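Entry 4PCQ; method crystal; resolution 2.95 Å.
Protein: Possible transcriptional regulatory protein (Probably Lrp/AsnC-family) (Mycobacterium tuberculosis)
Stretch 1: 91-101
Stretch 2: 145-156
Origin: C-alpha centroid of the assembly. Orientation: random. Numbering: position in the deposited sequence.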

# COMPACT_ATOMS: atom_id res chain seq x y z
N GLY B 91 11.36 -14.20 0.89
CA GLY B 91 11.02 -15.06 2.00
C GLY B 91 9.59 -15.52 1.90
O GLY B 91 9.20 -16.58 2.40
N LEU B 92 8.80 -14.69 1.22
CA LEU B 92 7.37 -14.91 1.07
C LEU B 92 6.97 -14.78 -0.40
O LEU B 92 6.31 -13.82 -0.79
CB LEU B 92 6.63 -13.87 1.90
CG LEU B 92 6.93 -13.86 3.40
CD1 LEU B 92 6.23 -12.71 4.10
CD2 LEU B 92 6.55 -15.19 4.04
N PRO B 93 7.37 -15.76 -1.23
CA PRO B 93 7.21 -15.64 -2.68
C PRO B 93 5.77 -15.81 -3.14
O PRO B 93 5.45 -15.53 -4.29
CB PRO B 93 8.06 -16.79 -3.22
CG PRO B 93 8.04 -17.81 -2.13
CD PRO B 93 7.98 -17.05 -0.84
N LEU B 94 4.91 -16.28 -2.24
CA LEU B 94 3.53 -16.57 -2.61
C LEU B 94 2.59 -15.53 -2.00
O LEU B 94 2.53 -15.39 -0.79
CB LEU B 94 3.16 -17.97 -2.15
CG LEU B 94 1.83 -18.57 -2.60
CD1 LEU B 94 2.02 -19.27 -3.93
CD2 LEU B 94 1.31 -19.54 -1.56
N GLN B 95 1.84 -14.81 -2.83
CA GLN B 95 0.96 -13.76 -2.33
C GLN B 95 -0.51 -14.08 -2.59
O GLN B 95 -0.84 -14.75 -3.56
CB GLN B 95 1.29 -12.40 -2.95
CG GLN B 95 2.48 -11.70 -2.32
CD GLN B 95 2.78 -10.37 -2.98
OE1 GLN B 95 2.46 -9.31 -2.45
NE2 GLN B 95 3.40 -10.43 -4.16
N ALA B 96 -1.38 -13.62 -1.70
CA ALA B 96 -2.80 -13.90 -1.83
C ALA B 96 -3.71 -12.75 -1.40
O ALA B 96 -3.31 -11.85 -0.67
CB ALA B 96 -3.16 -15.16 -1.06
N MET B 97 -4.95 -12.82 -1.87
CA MET B 97 -6.00 -11.90 -1.53
C MET B 97 -7.11 -12.74 -0.91
O MET B 97 -7.73 -13.54 -1.60
CB MET B 97 -6.53 -11.28 -2.82
CG MET B 97 -6.09 -9.88 -3.19
SD MET B 97 -6.32 -8.61 -1.94
CE MET B 97 -5.99 -7.16 -2.96
N ILE B 98 -7.39 -12.54 0.38
CA ILE B 98 -8.40 -13.35 1.04
C ILE B 98 -9.60 -12.51 1.44
O ILE B 98 -9.51 -11.68 2.33
CB ILE B 98 -7.84 -14.02 2.30
CG1 ILE B 98 -6.51 -14.71 1.99
CG2 ILE B 98 -8.82 -15.02 2.85
CD1 ILE B 98 -5.80 -15.22 3.23
N SER B 99 -10.74 -12.74 0.79
CA SER B 99 -11.96 -12.00 1.12
C SER B 99 -12.68 -12.70 2.26
O SER B 99 -12.97 -13.89 2.19
CB SER B 99 -12.88 -11.88 -0.09
OG SER B 99 -13.17 -13.15 -0.64
N VAL B 100 -12.96 -11.96 3.33
CA VAL B 100 -13.56 -12.55 4.52
C VAL B 100 -14.99 -12.06 4.76
O VAL B 100 -15.27 -10.86 4.70
CB VAL B 100 -12.72 -12.25 5.77
CG1 VAL B 100 -13.36 -12.88 7.00
CG2 VAL B 100 -11.30 -12.76 5.59
N ASN B 101 -15.89 -13.00 5.02
CA ASN B 101 -17.25 -12.67 5.42
C ASN B 101 -17.50 -13.16 6.84
O ASN B 101 -17.37 -14.36 7.13
CB ASN B 101 -18.26 -13.28 4.45
N GLU B 145 1.28 -24.11 2.25
CA GLU B 145 0.99 -24.61 3.59
C GLU B 145 0.95 -23.45 4.58
O GLU B 145 0.14 -23.44 5.50
CB GLU B 145 2.02 -25.65 4.01
N ASP B 146 1.82 -22.47 4.36
CA ASP B 146 1.88 -21.30 5.22
C ASP B 146 0.59 -20.51 5.08
O ASP B 146 -0.01 -20.08 6.07
CB ASP B 146 3.08 -20.43 4.85
CG ASP B 146 3.41 -19.39 5.90
OD1 ASP B 146 3.06 -19.60 7.08
OD2 ASP B 146 4.00 -18.35 5.54
N LEU B 147 0.15 -20.34 3.84
CA LEU B 147 -1.08 -19.62 3.53
C LEU B 147 -2.27 -20.33 4.18
O LEU B 147 -3.10 -19.71 4.85
CB LEU B 147 -1.26 -19.53 2.01
CG LEU B 147 -2.53 -18.88 1.46
CD1 LEU B 147 -2.67 -17.47 2.00
CD2 LEU B 147 -2.51 -18.89 -0.05
N ARG B 148 -2.32 -21.65 3.97
CA ARG B 148 -3.38 -22.49 4.50
C ARG B 148 -3.44 -22.39 6.02
O ARG B 148 -4.51 -22.36 6.61
CB ARG B 148 -3.11 -23.94 4.12
CG ARG B 148 -4.12 -24.92 4.66
CD ARG B 148 -3.64 -26.33 4.44
NE ARG B 148 -4.74 -27.29 4.40
CZ ARG B 148 -4.61 -28.56 4.04
NH1 ARG B 148 -3.42 -29.02 3.67
NH2 ARG B 148 -5.67 -29.36 4.01
N SER B 149 -2.26 -22.36 6.63
CA SER B 149 -2.16 -22.26 8.08
C SER B 149 -2.67 -20.91 8.54
O SER B 149 -3.33 -20.82 9.58
CB SER B 149 -0.71 -22.45 8.51
OG SER B 149 -0.56 -22.19 9.89
N PHE B 150 -2.36 -19.87 7.78
CA PHE B 150 -2.84 -18.53 8.10
C PHE B 150 -4.36 -18.53 8.12
O PHE B 150 -4.97 -18.04 9.07
CB PHE B 150 -2.33 -17.48 7.11
CG PHE B 150 -2.88 -16.11 7.36
CD1 PHE B 150 -2.35 -15.30 8.35
CD2 PHE B 150 -3.95 -15.63 6.62
CE1 PHE B 150 -2.86 -14.04 8.59
CE2 PHE B 150 -4.47 -14.37 6.85
CZ PHE B 150 -3.92 -13.57 7.84
N VAL B 151 -4.96 -19.08 7.07
CA VAL B 151 -6.41 -19.13 6.99
C VAL B 151 -7.04 -19.96 8.12
O VAL B 151 -7.98 -19.51 8.78
CB VAL B 151 -6.90 -19.66 5.63
CG1 VAL B 151 -8.41 -19.60 5.57
CG2 VAL B 151 -6.29 -18.84 4.50
N VAL B 152 -6.51 -21.15 8.34
CA VAL B 152 -7.05 -22.05 9.35
C VAL B 152 -6.96 -21.48 10.76
O VAL B 152 -7.96 -21.39 11.47
CB VAL B 152 -6.35 -23.43 9.32
CG1 VAL B 152 -6.76 -24.26 10.53
CG2 VAL B 152 -6.66 -24.16 8.03
N GLU B 153 -5.76 -21.10 11.16
CA GLU B 153 -5.52 -20.64 12.52
C GLU B 153 -5.98 -19.20 12.81
O GLU B 153 -6.36 -18.89 13.94
CB GLU B 153 -4.07 -20.93 12.93
CG GLU B 153 -3.89 -22.42 13.25
CD GLU B 153 -2.68 -23.06 12.60
OE1 GLU B 153 -2.64 -24.31 12.53
OE2 GLU B 153 -1.77 -22.33 12.16
N ASN B 154 -5.94 -18.31 11.82
CA ASN B 154 -6.39 -16.94 12.05
C ASN B 154 -7.83 -16.64 11.62
O ASN B 154 -8.47 -15.74 12.17
CB ASN B 154 -5.44 -15.92 11.41
CG ASN B 154 -4.08 -15.90 12.05
OD1 ASN B 154 -3.94 -15.59 13.23
ND2 ASN B 154 -3.06 -16.24 11.27
N LEU B 155 -8.33 -17.38 10.64
CA LEU B 155 -9.68 -17.13 10.14
C LEU B 155 -10.66 -18.26 10.43
O LEU B 155 -11.61 -18.09 11.19
CB LEU B 155 -9.64 -16.83 8.63
CG LEU B 155 -8.77 -15.64 8.22
CD1 LEU B 155 -8.72 -15.50 6.70
CD2 LEU B 155 -9.24 -14.36 8.88
N ASN B 156 -10.41 -19.43 9.85
CA ASN B 156 -11.33 -20.57 9.94
C ASN B 156 -11.67 -20.98 11.37
O ASN B 156 -12.75 -21.49 11.64
CB ASN B 156 -10.78 -21.77 9.17
CG ASN B 156 -10.93 -21.62 7.67
OD1 ASN B 156 -11.55 -20.66 7.19
ND2 ASN B 156 -10.36 -22.55 6.92

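Strand 94-101 packs against helix 145-156 through apolar side chains alone; no hydrogen bond crosses between the two stretches. The axes approach to 9.7 Å, and the N-to-C directions differ by 33°. The two elements therefore run roughly alongside each other. The two stretches together bury 331 Å² between them.

Strand alternation selects the residues that face the helix. Leu94, Ala96, Ile98 and Val100 point toward it, while Gln95, Met97 and Ser99 point away.

Ile98 covers the most surface. It is buried, with only apolar side-chain atoms to place. Its chi1 is m and its chi2 t, and CD1 reaches three helix residues. Ile98 CD1 lies 4.0 Å from Leu147 CD1, 3.9 Å from Phe150 CD2 and 3.9 Å from Val151 CG2. The methyl meets the Phe150 ring at its edge, near the ring plane. The other branch is also used: Ile98 CG2 sits 3.9 Å from Leu155 CD1. A beta-branched side chain suits this place because its two arms reach different turns of the helix.

Leu147 is the main helix residue at the N-terminal side of the contact. With chi1 t and chi2 p, its long apolar side chain reaches the strand and spreads two methyls over it. Leu147 CD1 and Leu147 CD2 each lie 3.9 Å from Ala96 CB, and Leu147 CD2 is also 4.2 Å from Leu94 CD2. Ala96 is buried, and its CA is 8.0 Å from the CA of Leu147; its single methyl is enough to make the contact.

Leu155 serves the other end. It too is buried and apolar, and long enough to reach the strand. Leu155 CD1 lies 3.9 Å from both Ile98 CG2 and Val100 CG2. Leu155 falls in a wider pi-type turn, where Leu155 N and Asn156 N both donate hydrogen bonds to Val151 O, at 2.8 and 2.7 Å. Its side chain still points toward the strand.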